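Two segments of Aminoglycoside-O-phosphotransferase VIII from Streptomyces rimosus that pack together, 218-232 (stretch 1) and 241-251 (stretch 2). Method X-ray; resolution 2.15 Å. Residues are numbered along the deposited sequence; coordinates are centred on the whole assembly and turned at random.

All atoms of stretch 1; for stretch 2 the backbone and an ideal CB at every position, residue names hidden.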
# COMPACT_ATOMS: atom_id res chain seq x y z
N ASP A 218 8.25 4.74 -11.08
CA ASP A 218 7.41 4.82 -12.27
C ASP A 218 6.01 4.80 -11.84
O ASP A 218 5.62 3.88 -11.14
CB ASP A 218 7.62 3.58 -13.14
CG ASP A 218 7.17 3.79 -14.58
OD1 ASP A 218 5.96 3.92 -14.76
OD2 ASP A 218 8.05 3.81 -15.49
N ARG A 219 5.22 5.74 -12.31
CA ARG A 219 3.78 5.65 -12.10
C ARG A 219 3.21 4.28 -12.36
O ARG A 219 2.20 3.93 -11.71
CB ARG A 219 3.03 6.67 -12.97
CG ARG A 219 3.05 6.33 -14.49
CD ARG A 219 2.52 7.42 -15.37
NE ARG A 219 3.34 8.60 -15.32
CZ ARG A 219 2.98 9.79 -14.84
NH1 ARG A 219 1.78 10.02 -14.35
NH2 ARG A 219 3.86 10.76 -14.88
N HIS A 220 3.76 3.50 -13.29
CA HIS A 220 3.22 2.12 -13.50
C HIS A 220 3.35 1.27 -12.27
O HIS A 220 2.66 0.24 -12.09
CB HIS A 220 3.83 1.46 -14.77
CG HIS A 220 3.45 2.17 -16.05
ND1 HIS A 220 2.44 1.71 -16.85
CD2 HIS A 220 3.87 3.34 -16.59
CE1 HIS A 220 2.26 2.58 -17.86
NE2 HIS A 220 3.16 3.54 -17.74
N SER A 221 4.20 1.66 -11.33
CA SER A 221 4.22 0.85 -10.08
C SER A 221 2.89 0.92 -9.34
O SER A 221 2.60 0.05 -8.50
CB SER A 221 5.32 1.37 -9.12
OG SER A 221 5.12 2.77 -8.92
N ASP A 222 2.15 2.02 -9.51
CA ASP A 222 0.83 2.17 -8.88
C ASP A 222 -0.27 1.60 -9.77
O ASP A 222 -1.19 0.85 -9.30
CB ASP A 222 0.53 3.62 -8.52
CG ASP A 222 1.17 4.09 -7.22
OD1 ASP A 222 1.67 3.28 -6.43
OD2 ASP A 222 1.23 5.31 -7.04
N LEU A 223 -0.17 1.91 -11.07
CA LEU A 223 -1.14 1.40 -12.04
C LEU A 223 -1.24 -0.12 -12.07
O LEU A 223 -2.33 -0.66 -12.21
CB LEU A 223 -0.79 1.94 -13.42
CG LEU A 223 -0.99 3.45 -13.59
CD1 LEU A 223 -0.46 4.02 -14.90
CD2 LEU A 223 -2.46 3.77 -13.38
N ALA A 224 -0.08 -0.79 -11.96
CA ALA A 224 0.01 -2.23 -12.07
C ALA A 224 -0.83 -2.85 -11.00
O ALA A 224 -1.64 -3.76 -11.26
CB ALA A 224 1.48 -2.71 -11.98
N LEU A 225 -0.69 -2.35 -9.75
CA LEU A 225 -1.29 -3.08 -8.67
C LEU A 225 -2.73 -2.75 -8.58
O LEU A 225 -3.52 -3.58 -8.31
CB LEU A 225 -0.64 -2.80 -7.31
CG LEU A 225 0.88 -2.88 -7.10
CD1 LEU A 225 1.20 -3.17 -5.63
CD2 LEU A 225 1.64 -3.75 -8.08
N VAL A 226 -3.09 -1.50 -8.74
CA VAL A 226 -4.49 -1.18 -8.76
C VAL A 226 -5.19 -1.95 -9.84
O VAL A 226 -6.33 -2.38 -9.61
CB VAL A 226 -4.77 0.34 -8.96
CG1 VAL A 226 -5.73 0.53 -10.11
CG2 VAL A 226 -5.42 0.82 -7.74
N LEU A 227 -4.58 -2.10 -11.03
CA LEU A 227 -5.31 -2.77 -12.16
C LEU A 227 -5.35 -4.27 -11.99
O LEU A 227 -6.30 -4.93 -12.40
CB LEU A 227 -4.74 -2.41 -13.53
CG LEU A 227 -4.98 -0.95 -13.94
CD1 LEU A 227 -3.93 -0.59 -14.96
CD2 LEU A 227 -6.41 -0.65 -14.50
N ARG A 228 -4.33 -4.83 -11.34
CA ARG A 228 -4.35 -6.25 -11.04
C ARG A 228 -5.49 -6.54 -10.09
O ARG A 228 -6.08 -7.61 -10.17
CB ARG A 228 -3.02 -6.71 -10.42
CG ARG A 228 -3.01 -8.15 -9.91
CD ARG A 228 -2.83 -8.11 -8.37
NE ARG A 228 -1.44 -7.93 -8.05
CZ ARG A 228 -0.88 -7.33 -6.98
NH1 ARG A 228 -1.53 -6.76 -5.94
NH2 ARG A 228 0.46 -7.32 -6.97
N GLU A 229 -5.78 -5.64 -9.14
CA GLU A 229 -6.91 -5.85 -8.21
C GLU A 229 -8.26 -5.52 -8.90
O GLU A 229 -9.13 -6.35 -8.91
CB GLU A 229 -6.73 -5.04 -6.96
CG GLU A 229 -5.53 -5.46 -6.12
CD GLU A 229 -5.50 -6.96 -5.87
OE1 GLU A 229 -6.50 -7.55 -5.37
OE2 GLU A 229 -4.47 -7.56 -6.13
N LEU A 230 -8.39 -4.38 -9.55
CA LEU A 230 -9.61 -4.01 -10.26
C LEU A 230 -10.10 -5.04 -11.29
O LEU A 230 -11.27 -4.96 -11.68
CB LEU A 230 -9.48 -2.64 -11.01
CG LEU A 230 -9.54 -1.41 -10.11
CD1 LEU A 230 -9.31 -0.12 -10.88
CD2 LEU A 230 -10.84 -1.33 -9.32
N ALA A 231 -9.21 -5.90 -11.80
CA ALA A 231 -9.58 -6.98 -12.77
C ALA A 231 -10.55 -8.01 -12.18
O ALA A 231 -11.32 -8.62 -12.91
CB ALA A 231 -8.32 -7.70 -13.26
N HIS A 232 -10.46 -8.22 -10.88
CA HIS A 232 -11.35 -9.11 -10.13
C HIS A 232 -12.79 -8.62 -10.07
O HIS A 232 -13.06 -7.43 -10.13
CB HIS A 232 -10.87 -9.27 -8.72
CG HIS A 232 -9.62 -10.05 -8.61
ND1 HIS A 232 -9.62 -11.38 -8.47
CD2 HIS A 232 -8.30 -9.65 -8.62
CE1 HIS A 232 -8.36 -11.82 -8.40
NE2 HIS A 232 -7.55 -10.76 -8.50
N UNK A 241 -15.06 -3.57 -16.47
CA UNK A 241 -15.63 -2.24 -16.70
C UNK A 241 -15.07 -1.19 -15.74
O UNK A 241 -14.91 -0.04 -16.07
CB UNK A 241 -17.15 -2.30 -16.57
N UNK A 242 -14.89 -1.58 -14.51
CA UNK A 242 -14.20 -0.75 -13.54
C UNK A 242 -12.80 -0.44 -13.98
O UNK A 242 -12.40 0.73 -13.91
CB UNK A 242 -14.18 -1.43 -12.17
N UNK A 243 -12.07 -1.41 -14.52
CA UNK A 243 -10.69 -1.11 -15.01
C UNK A 243 -10.68 -0.15 -16.16
O UNK A 243 -9.88 0.78 -16.16
CB UNK A 243 -9.98 -2.39 -15.44
N UNK A 244 -11.54 -0.35 -17.15
CA UNK A 244 -11.81 0.73 -18.14
C UNK A 244 -12.20 2.08 -17.49
O UNK A 244 -11.72 3.14 -17.91
CB UNK A 244 -12.93 0.29 -19.08
N UNK A 245 -13.08 2.08 -16.49
CA UNK A 245 -13.43 3.36 -15.84
C UNK A 245 -12.21 3.96 -15.10
O UNK A 245 -11.88 5.14 -15.25
CB UNK A 245 -14.59 3.15 -14.86
N UNK A 246 -11.48 3.16 -14.36
CA UNK A 246 -10.22 3.66 -13.81
C UNK A 246 -9.32 4.21 -14.91
O UNK A 246 -8.79 5.31 -14.79
CB UNK A 246 -9.49 2.55 -13.04
N UNK A 247 -9.21 3.52 -16.04
CA UNK A 247 -8.28 4.00 -17.07
C UNK A 247 -8.76 5.24 -17.80
O UNK A 247 -7.94 6.10 -18.13
CB UNK A 247 -8.03 2.89 -18.09
N UNK A 248 -10.05 5.36 -18.05
CA UNK A 248 -10.62 6.63 -18.64
C UNK A 248 -10.36 7.82 -17.73
O UNK A 248 -9.87 8.83 -18.18
CB UNK A 248 -12.13 6.50 -18.87
N UNK A 249 -10.69 7.69 -16.44
CA UNK A 249 -10.41 8.75 -15.45
C UNK A 249 -8.92 9.03 -15.29
O UNK A 249 -8.48 10.18 -15.36
CB UNK A 249 -11.00 8.36 -14.09
N UNK A 250 -8.09 8.00 -15.15
CA UNK A 250 -6.67 8.32 -15.00
C UNK A 250 -6.16 9.05 -16.22
O UNK A 250 -5.44 10.04 -16.11
CB UNK A 250 -5.85 7.05 -14.76
N UNK A 251 -6.54 8.58 -17.41
CA UNK A 251 -6.20 9.31 -18.64
C UNK A 251 -6.53 10.81 -18.74
O UNK A 251 -5.95 11.52 -19.53
CB UNK A 251 -6.91 8.61 -19.80

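Helix 220-230 and stretch 2 run nearly antiparallel, at 152°, with axes 9.4 Å apart at closest approach. All eleven backbones of stretch 2 have helical angles, so any helix-compatible residue suits the fold. Stretch 1 mainly offers Leu-223, Val-226, Leu-227 and Leu-230, with the guanidinium of Arg-219 at the far end.

Position 241 points away and has nothing of stretch 1 within 5.5 Å of its CB. Stretch 1 sets no demand, and a polar or charged residue would do. It is Glu-241, which makes no contact with stretch 1.

Position 242 points toward stretch 1. Its ideal CB lies 4.4 Å from Leu-230 CD2, so a small or medium apolar residue such as Ala, Cys or Val fits. It is Cys-242. Its CB touches Leu-230 CD2 at 4.4 Å, with chi1 m.

Position 243 is where the backbones come close: CA of 243 is 5.7 Å from Leu-230 CA. The CB points sideways, 4.1 Å from Leu-227 CD2 and 4.5 Å from Leu-230 CB. A small residue, Ala, Ser or Gly, suits this close approach. Leu-230 O is a possible acceptor nearby. It is Ser-243. Its CB packs on Leu-227 CD2 at 4.0 Å, and its OG lies 3.5 Å from Leu-230 O and 3.7 Å from Leu-230 CB.

Positions 244 and 245 have CB atoms beyond 5.5 Å of stretch 1, the first pointing away and the second sideways. Many residues would fit. Both are alanine, Ala-244 and Ala-245, and neither touches stretch 1.

Position 246 points toward stretch 1. Its ideal CB is 3.4 Å from Leu-230 CD1, which is tight, with Leu-227 CD2 at 4.7 Å and Val-226 CG1 at 5.2 Å. The apolar surroundings favour Leu, Met or Phe. It is Phe-246, a knob among Leu-223, Val-226, Leu-227 and Leu-230. With chi1 t, its ring has Val-226 CG1 over one face, 3.7 Å from the ring centroid, a CH-pi contact. Leu-223 CD2 lies at the ring edge, 3.5 Å from Phe-246 CE1.

Position 247 points sideways, its CB 5.3 Å from Leu-227 CD2. A side chain that reaches back could cover that leucine; Leu, Ile or Met would serve. It is Leu-247, whose CG lies 4.2 Å from Leu-227 CD2.

Positions 248 and 249 find nothing of stretch 1 within 5.5 Å of CB. Polar residues are acceptable. They are Arg-248 and Glu-249, both out of reach.

Position 250 points toward stretch 1, with Leu-223 CD2 4.9 Å from its CB. Leu, Met or Phe would pack on Leu-223. Arg-219 NH1 is about 8.2 Å from the ideal CB of 250, so a hydrogen bond to it needs a long reach with an acceptor at the tip, as in Tyr. It is Tyr-250. Leu-223 CD2 sits over the ring face, 4.1 Å from the centroid, and Arg-219 NH1 donates a hydrogen bond to Tyr-250 OH at 3.0 Å.

Position 251 is out of reach. An ideal CB would be crowded by O of 247 at 3.2 Å. Glycine avoids this, but the backbone angles do not require it, and Ala could be considered. It is Gly-251.

Stretch 2, residues 241-251: ECSAAFLREYG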
# COMPACT_ATOMS: atom_id res chain seq x y z
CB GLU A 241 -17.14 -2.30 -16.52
CG GLU A 241 -17.88 -3.02 -17.62
CD GLU A 241 -19.38 -2.83 -17.44
OE1 GLU A 241 -20.05 -3.73 -16.88
OE2 GLU A 241 -19.86 -1.72 -17.81
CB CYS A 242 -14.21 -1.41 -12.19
SG CYS A 242 -15.87 -1.53 -11.46
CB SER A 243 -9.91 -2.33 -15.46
OG SER A 243 -10.06 -3.42 -14.57
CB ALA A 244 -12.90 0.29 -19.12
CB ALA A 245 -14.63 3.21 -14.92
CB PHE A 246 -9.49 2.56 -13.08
CG PHE A 246 -8.20 3.02 -12.48
CD1 PHE A 246 -7.06 3.05 -13.24
CD2 PHE A 246 -8.15 3.42 -11.17
CE1 PHE A 246 -5.88 3.47 -12.70
CE2 PHE A 246 -6.95 3.82 -10.60
CZ PHE A 246 -5.82 3.86 -11.38
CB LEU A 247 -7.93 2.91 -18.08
CG LEU A 247 -6.79 1.91 -17.79
CD1 LEU A 247 -6.50 1.17 -19.10
CD2 LEU A 247 -5.55 2.62 -17.30
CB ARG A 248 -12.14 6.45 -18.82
CG ARG A 248 -12.94 7.66 -19.43
CD ARG A 248 -14.40 7.24 -19.72
NE ARG A 248 -14.41 5.83 -20.15
CZ ARG A 248 -14.94 4.79 -19.49
NH1 ARG A 248 -15.64 4.94 -18.37
NH2 ARG A 248 -14.81 3.57 -20.02
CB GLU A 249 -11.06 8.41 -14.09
CG GLU A 249 -10.73 9.37 -12.93
CD GLU A 249 -11.13 10.83 -13.18
OE1 GLU A 249 -12.08 10.96 -14.01
OE2 GLU A 249 -10.48 11.80 -12.60
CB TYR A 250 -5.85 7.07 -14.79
CG TYR A 250 -4.44 7.42 -14.42
CD1 TYR A 250 -4.10 7.70 -13.12
CD2 TYR A 250 -3.46 7.52 -15.39
CE1 TYR A 250 -2.78 7.97 -12.77
CE2 TYR A 250 -2.14 7.80 -15.05
CZ TYR A 250 -1.80 8.01 -13.74
OH TYR A 250 -0.51 8.35 -13.46
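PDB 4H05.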